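Long-range contact in haloacid delahogenase-like family hydrolase (Xanthomonas campestris pv. campestris, PDB 2PKE), which is probably a phosphatase of the haloacid dehalogenase superfamily that binds a magnesium ion: residues S161-Q166 and R190-P195. Residues are numbered along the deposited sequence; the frame is centred on the assembly and turned at random.
Sequences SEKDPQ and RSDVEP
K163 reaches past S191 to D192, its NZ forming a salt bridge with D192 OD1 at 2.6 Å, a short bond that meets the oxygen nearly along its C–O axis. The lysine chain is extended beyond CG, and its CB and CD pass 3.4 and 3.5 Å from S191 O, a carbonyl that is hydrogen-bonded to Y168 OH. NZ also bridges to D19 of the magnesium site and bonds to I133 O, so three oxygens hold it, an arrangement consistent with the active-site lysine of HAD enzymes. D192 OD2 accepts a hydrogen bond from S188 N, so both carboxylate oxygens are held, with the side chain about 4 Å from the magnesium ion at the nearest atoms. Further along the helix no polar bond crosses the contact: P195 packs against the loop backbone and P165, with CG 3.8 Å from K163 O and CB 4.1 Å from P165 CD, while Y168 also packs on P195. The loop after strand 157-160 leads into helix 165-175, where D164 is the N-cap, its OD1 hydrogen-bonded to T167 OG1. It thus packs on helix 189-198, which follows strand 182-186, whose M184 touches both K163 and D192 in the parallel, Rossmann-like sheet.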
# COMPACT_ATOMS: atom_id res chain seq x y z
N SER A 161 7.56 0.25 0.17
CA SER A 161 7.63 0.61 1.60
C SER A 161 8.84 1.49 1.94
O SER A 161 8.78 2.39 2.82
CB SER A 161 7.61 -0.67 2.43
OG SER A 161 6.24 -1.10 2.50
N GLU A 162 9.95 1.24 1.23
CA GLU A 162 11.13 2.06 1.42
C GLU A 162 11.87 2.14 0.11
O GLU A 162 11.87 1.18 -0.67
CB GLU A 162 12.07 1.53 2.50
CG GLU A 162 13.31 2.43 2.76
CD GLU A 162 12.93 3.80 3.21
OE1 GLU A 162 12.71 4.67 2.35
OE2 GLU A 162 12.74 4.00 4.42
N LYS A 163 12.48 3.29 -0.11
CA LYS A 163 13.31 3.54 -1.29
C LYS A 163 14.78 3.30 -0.90
O LYS A 163 15.42 4.12 -0.33
CB LYS A 163 13.12 4.96 -1.79
CG LYS A 163 11.98 5.09 -2.83
CD LYS A 163 11.82 6.54 -3.27
CE LYS A 163 10.83 6.68 -4.39
NZ LYS A 163 10.45 8.13 -4.58
N ASP A 164 15.25 2.11 -1.19
CA ASP A 164 16.59 1.71 -0.84
C ASP A 164 17.13 0.89 -1.98
O ASP A 164 16.36 0.49 -2.85
CB ASP A 164 16.61 0.99 0.53
CG ASP A 164 15.69 -0.22 0.61
OD1 ASP A 164 15.40 -0.89 -0.39
OD2 ASP A 164 15.28 -0.53 1.76
N PRO A 165 18.46 0.66 -2.01
CA PRO A 165 19.03 -0.03 -3.18
C PRO A 165 18.38 -1.36 -3.50
O PRO A 165 18.14 -1.68 -4.67
CB PRO A 165 20.56 -0.15 -2.84
CG PRO A 165 20.78 0.92 -1.81
CD PRO A 165 19.51 1.03 -1.03
N GLN A 166 18.03 -2.12 -2.46
CA GLN A 166 17.46 -3.44 -2.66
C GLN A 166 16.11 -3.32 -3.36
O GLN A 166 15.77 -4.11 -4.25
CB GLN A 166 17.25 -4.16 -1.32
CG GLN A 166 18.43 -4.12 -0.37
CD GLN A 166 18.44 -2.92 0.60
OE1 GLN A 166 18.82 -1.81 0.22
NE2 GLN A 166 18.10 -3.17 1.87
N ARG A 190 18.63 11.67 -0.85
CA ARG A 190 18.66 10.48 0.01
C ARG A 190 17.80 9.34 -0.51
O ARG A 190 18.22 8.21 -0.49
CB ARG A 190 18.21 10.84 1.44
CG ARG A 190 18.98 10.14 2.59
CD ARG A 190 18.65 10.76 3.98
N SER A 191 16.56 9.64 -0.94
CA SER A 191 15.60 8.59 -1.35
C SER A 191 15.50 8.31 -2.83
O SER A 191 15.21 7.18 -3.24
CB SER A 191 14.20 8.96 -0.86
OG SER A 191 14.13 8.76 0.50
N ASP A 192 15.63 9.34 -3.65
CA ASP A 192 15.35 9.20 -5.05
C ASP A 192 16.64 8.90 -5.83
O ASP A 192 16.68 8.01 -6.66
CB ASP A 192 14.61 10.45 -5.58
CG ASP A 192 13.26 10.65 -4.90
OD1 ASP A 192 12.56 9.63 -4.70
OD2 ASP A 192 12.89 11.80 -4.56
N VAL A 193 17.68 9.63 -5.53
CA VAL A 193 18.87 9.64 -6.36
C VAL A 193 19.96 8.68 -5.82
O VAL A 193 20.50 7.85 -6.55
CB VAL A 193 19.36 11.12 -6.52
CG1 VAL A 193 20.77 11.21 -7.18
CG2 VAL A 193 18.33 11.95 -7.29
N GLU A 194 20.31 8.81 -4.54
CA GLU A 194 21.46 8.10 -4.00
C GLU A 194 21.31 6.58 -4.11
O GLU A 194 22.25 5.91 -4.50
CB GLU A 194 21.73 8.48 -2.55
CG GLU A 194 22.36 9.84 -2.30
CD GLU A 194 22.49 10.14 -0.78
OE1 GLU A 194 22.46 9.14 0.02
OE2 GLU A 194 22.62 11.34 -0.41
N PRO A 195 20.14 6.01 -3.76
CA PRO A 195 20.00 4.54 -3.88
C PRO A 195 20.09 3.99 -5.30
O PRO A 195 20.53 2.86 -5.50
CB PRO A 195 18.62 4.29 -3.30
CG PRO A 195 18.33 5.49 -2.43
CD PRO A 195 18.96 6.62 -3.13